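Local coordinates for protein GH3 beta-N-acetylglucosaminidase (Paenibacillaceae, PDB 6K5J) that hydrolyses beta-linked terminal N-acetyl-D-hexosamine residues, acting as a family 3 beta-N-acetylglucosaminidase, probably on short chitin-derived sugars, at residues 113-116 and 117-121; 168-171 and 172-176. All blocks are in the same frame, centred on the assembly; numbering follows the deposited sequence.

Overall arrangement
Both interactions are single-helix, i to i+4 contacts, on two helices of the TIM-barrel-like family 3 domain that pack against each other; their centres lie about 8 Å apart. Both are partly buried, but only interaction 2 has exposed residues, its charged pair Arg170 and Asp174. In interaction 1, on helix 111-127, the main side-chain pair is aromatic: Tyr115 beside His119. Interaction 2, at the C-terminal end of helix 158-174, adds the buried Phe172 to its charged pair. Polar ties join the two: the Tyr115 hydroxyl reaches Asp174, and His119 ND1 reaches the Gly171 carbonyl. Between the helices, Ala118 packs closely against Phe172 and the Ala168 carbonyl, beside those polar links.

Interaction 1: residues 113-116 and 117-121; sequences LAYE and AAHII
Tyr115 O receives the backbone N-H of His119 at 2.8 Å, the shortest of the four i to i+4 bonds in this turn. His119 CB lies 3.3 Å from the same oxygen, Tyr115 O, beside the N-H bond. The two aromatic groups run side by side in the same direction, each with CG anti to its own backbone N (chi1 178° in Tyr115, -170° in His119). Their planes are nearly parallel, 9° apart, but slid along each other, with centroids 5.6 Å apart; this is an aromatic pair with little overlap. Of the six ring carbons, Tyr115 CE1 comes nearest to His119, 4.1 Å from its CB. The helix, 111-127, belongs to the TIM-barrel-like domain of family 3 glycosidases, and both side chains bond to its neighbour, helix 158-174: Tyr115 through OH to Asp174 OD2, His119 through ND1 to Gly171 O. The bond at ND1, off the ring's turning axis, probably fixes the rotation of the imidazole, while that at Tyr115 OH anchors the phenol's tip. Elsewhere round the helix, Glu116 O accepts Ile120 N at 3.0 Å, while Ile120 CG1 lies 3.4 Å from Glu116 O and packs alongside that carbonyl. Ile120 and Glu116 also touch helix 359-372, through Val365 and Leu364. The small Ala118 sets its CB 3.4 Å from Ala114 O and adjoins Phe172 of helix 158-174.

Interaction 2: residues 168-171 and 172-176; sequences AVRG and FQDAG
The guanidinium of Arg170 and the carboxylate of Asp174 are turned 76° against each other, with a water at the guanidinium edge, in its plane. In this last turn of helix 158-174, part of the TIM-barrel-like domain, Arg170 NH1 stands 3.4 Å from Asp174 OD2 in a long salt bridge. The water bridges the same two atoms, accepting from Arg170 NH1 at 3.0 Å and donating to Asp174 OD2 at 2.8 Å. A bend at chi3 (70°) turns the arginine's outer end back, and NH2 pairs with Glu167; Asp174 OD2 also bonds Tyr115 of helix 111-127. On the buried side, Phe172 CD2 comes 3.2 Å from Ala168 O, obliquely to the ring. Gln173 lies alongside Val169, its extended chain setting the whole carboxamide against Val169 CG1, 3.8 Å from Gln173 NE2, while OE1 accepts from Asp225 N and NE2 donates to Gly223 O. A leucine in place of Gln173 would probably leave the amide N-H of Asp225 and the carbonyl of Gly223 without their mates. The helix ends in a Schellman motif at Gly176, whose phi is positive and whose N bonds Gln173 O at 3.0 Å.

Interaction 1: residues 113-116 and 117-121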
loop_
_atom_site.group_PDB
_atom_site.type_symbol
_atom_site.label_atom_id
_atom_site.label_comp_id
_atom_site.label_asym_id
_atom_site.label_seq_id
_atom_site.Cartn_x
_atom_site.Cartn_y
_atom_site.Cartn_z
ATOM N N LEU A 113 -3.531 -8.713 -15.472
ATOM C CA LEU A 113 -3.906 -9.142 -14.131
ATOM C C LEU A 113 -3.866 -7.987 -13.149
ATOM O O LEU A 113 -4.628 -7.983 -12.176
ATOM C CB LEU A 113 -2.989 -10.257 -13.650
ATOM C CG LEU A 113 -2.860 -11.425 -14.626
ATOM C CD1 LEU A 113 -1.890 -12.471 -14.070
ATOM C CD2 LEU A 113 -4.222 -12.030 -14.927
ATOM N N ALA A 114 -2.980 -7.015 -13.372
ATOM C CA ALA A 114 -2.997 -5.826 -12.527
ATOM C C ALA A 114 -4.279 -5.033 -12.740
ATOM O O ALA A 114 -4.838 -4.480 -11.785
ATOM C CB ALA A 114 -1.761 -4.963 -12.798
ATOM N N TYR A 115 -4.769 -4.974 -13.983
ATOM C CA TYR A 115 -6.076 -4.362 -14.218
ATOM C C TYR A 115 -7.164 -5.086 -13.436
ATOM O O TYR A 115 -7.982 -4.456 -12.755
ATOM C CB TYR A 115 -6.431 -4.355 -15.712
ATOM C CG TYR A 115 -7.805 -3.755 -15.966
ATOM C CD1 TYR A 115 -8.955 -4.545 -15.923
ATOM C CD2 TYR A 115 -7.957 -2.400 -16.206
ATOM C CE1 TYR A 115 -10.214 -3.992 -16.120
ATOM C CE2 TYR A 115 -9.213 -1.841 -16.418
ATOM C CZ TYR A 115 -10.332 -2.640 -16.376
ATOM O OH TYR A 115 -11.577 -2.077 -16.581
ATOM N N GLU A 116 -7.227 -6.410 -13.566
ATOM C CA GLU A 116 -8.325 -7.127 -12.932
ATOM C C GLU A 116 -8.236 -7.033 -11.415
ATOM O O GLU A 116 -9.259 -6.881 -10.743
ATOM C CB GLU A 116 -8.360 -8.584 -13.391
ATOM C CG GLU A 116 -8.349 -8.702 -14.895
ATOM C CD GLU A 116 -8.586 -10.097 -15.386
ATOM O OE1 GLU A 116 -8.063 -11.049 -14.763
ATOM O OE2 GLU A 116 -9.292 -10.238 -16.410
ATOM N N ALA A 117 -7.021 -7.110 -10.863
ATOM C CA ALA A 117 -6.855 -6.956 -9.422
ATOM C C ALA A 117 -7.360 -5.594 -8.958
ATOM O O ALA A 117 -8.119 -5.491 -7.985
ATOM C CB ALA A 117 -5.385 -7.155 -9.063
ATOM N N ALA A 118 -6.967 -4.537 -9.665
ATOM C CA ALA A 118 -7.383 -3.192 -9.284
ATOM C C ALA A 118 -8.874 -2.998 -9.492
ATOM O O ALA A 118 -9.531 -2.285 -8.719
ATOM C CB ALA A 118 -6.592 -2.154 -10.083
ATOM N N HIS A 119 -9.432 -3.614 -10.537
ATOM C CA HIS A 119 -10.863 -3.450 -10.783
ATOM C C HIS A 119 -11.697 -4.139 -9.706
ATOM O O HIS A 119 -12.761 -3.640 -9.326
ATOM C CB HIS A 119 -11.232 -3.978 -12.168
ATOM C CG HIS A 119 -12.627 -3.623 -12.585
ATOM N ND1 HIS A 119 -12.981 -2.349 -12.975
ATOM C CD2 HIS A 119 -13.753 -4.369 -12.670
ATOM C CE1 HIS A 119 -14.265 -2.328 -13.292
ATOM N NE2 HIS A 119 -14.759 -3.539 -13.111
ATOM N N ILE A 120 -11.240 -5.283 -9.200
ATOM C CA ILE A 120 -11.932 -5.900 -8.071
ATOM C C ILE A 120 -11.874 -4.985 -6.854
ATOM O O ILE A 120 -12.896 -4.717 -6.209
ATOM C CB ILE A 120 -11.337 -7.281 -7.751
ATOM C CG1 ILE A 120 -11.737 -8.306 -8.812
ATOM C CG2 ILE A 120 -11.806 -7.737 -6.373
ATOM C CD1 ILE A 120 -10.957 -9.617 -8.672
ATOM N N ILE A 121 -10.672 -4.508 -6.508
ATOM C CA ILE A 121 -10.553 -3.588 -5.371
ATOM C C ILE A 121 -11.480 -2.393 -5.558
ATOM O O ILE A 121 -12.214 -1.999 -4.642
ATOM C CB ILE A 121 -9.097 -3.119 -5.189
ATOM C CG1 ILE A 121 -8.209 -4.251 -4.652
ATOM C CG2 ILE A 121 -9.052 -1.908 -4.226
ATOM C CD1 ILE A 121 -6.687 -3.933 -4.737
#

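Interaction 2: residues 168-171 and 172-176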
loop_
_atom_site.group_PDB
_atom_site.type_symbol
_atom_site.label_atom_id
_atom_site.label_comp_id
_atom_site.label_asym_id
_atom_site.label_seq_id
_atom_site.Cartn_x
_atom_site.Cartn_y
_atom_site.Cartn_z
ATOM N N ALA A 168 -3.388 -0.714 -13.466
ATOM C CA ALA A 168 -4.040 -0.612 -12.161
ATOM C C ALA A 168 -4.835 0.681 -12.051
ATOM O O ALA A 168 -5.968 0.680 -11.551
ATOM C CB ALA A 168 -3.007 -0.712 -11.033
ATOM N N VAL A 169 -4.249 1.796 -12.494
ATOM C CA VAL A 169 -4.975 3.070 -12.541
ATOM C C VAL A 169 -6.283 2.909 -13.303
ATOM O O VAL A 169 -7.348 3.348 -12.848
ATOM C CB VAL A 169 -4.104 4.168 -13.178
ATOM C CG1 VAL A 169 -4.962 5.410 -13.465
ATOM C CG2 VAL A 169 -2.948 4.526 -12.250
ATOM N N ARG A 170 -6.215 2.290 -14.485
ATOM C CA ARG A 170 -7.419 2.120 -15.300
ATOM C C ARG A 170 -8.453 1.233 -14.607
ATOM O O ARG A 170 -9.656 1.510 -14.667
ATOM C CB ARG A 170 -7.048 1.545 -16.667
ATOM C CG ARG A 170 -8.184 1.583 -17.689
ATOM C CD ARG A 170 -7.670 1.273 -19.098
ATOM N NE ARG A 170 -7.267 -0.122 -19.232
ATOM C CZ ARG A 170 -8.101 -1.113 -19.529
ATOM N NH1 ARG A 170 -9.392 -0.859 -19.720
ATOM N NH2 ARG A 170 -7.647 -2.355 -19.631
ATOM N N GLY A 171 -8.010 0.153 -13.958
ATOM C CA GLY A 171 -8.954 -0.699 -13.242
ATOM C C GLY A 171 -9.655 0.019 -12.100
ATOM O O GLY A 171 -10.861 -0.149 -11.896
ATOM N N PHE A 172 -8.907 0.824 -11.331
ATOM C CA PHE A 172 -9.533 1.626 -10.280
ATOM C C PHE A 172 -10.530 2.615 -10.879
ATOM O O PHE A 172 -11.680 2.704 -10.432
ATOM C CB PHE A 172 -8.479 2.398 -9.472
ATOM C CG PHE A 172 -7.621 1.540 -8.570
ATOM C CD1 PHE A 172 -8.180 0.557 -7.763
ATOM C CD2 PHE A 172 -6.248 1.746 -8.516
ATOM C CE1 PHE A 172 -7.386 -0.210 -6.935
ATOM C CE2 PHE A 172 -5.429 0.966 -7.698
ATOM C CZ PHE A 172 -6.001 -0.014 -6.913
ATOM N N GLN A 173 -10.103 3.377 -11.888
ATOM C CA GLN A 173 -10.953 4.463 -12.375
ATOM C C GLN A 173 -12.129 3.945 -13.200
ATOM O O GLN A 173 -13.206 4.548 -13.170
ATOM C CB GLN A 173 -10.102 5.483 -13.141
ATOM C CG GLN A 173 -9.214 6.254 -12.151
ATOM C CD GLN A 173 -8.218 7.221 -12.757
ATOM O OE1 GLN A 173 -7.501 7.897 -12.019
ATOM N NE2 GLN A 173 -8.164 7.298 -14.080
ATOM N N ASP A 174 -11.963 2.812 -13.895
ATOM C CA ASP A 174 -13.091 2.169 -14.569
ATOM C C ASP A 174 -14.185 1.792 -13.581
ATOM O O ASP A 174 -15.371 1.808 -13.929
ATOM C CB ASP A 174 -12.630 0.913 -15.324
ATOM C CG ASP A 174 -12.034 1.227 -16.682
ATOM O OD1 ASP A 174 -12.046 2.406 -17.083
ATOM O OD2 ASP A 174 -11.542 0.291 -17.350
ATOM N N ALA A 175 -13.812 1.464 -12.345
ATOM C CA ALA A 175 -14.770 1.099 -11.312
ATOM C C ALA A 175 -15.323 2.305 -10.565
ATOM O O ALA A 175 -16.094 2.129 -9.616
ATOM C CB ALA A 175 -14.130 0.128 -10.316
ATOM N N GLY A 176 -14.961 3.519 -10.970
ATOM C CA GLY A 176 -15.465 4.705 -10.316
ATOM C C GLY A 176 -14.685 5.147 -9.095
ATOM O O GLY A 176 -15.221 5.889 -8.271
HETATM O O HOH W 1 -10.944 1.656 -19.713
#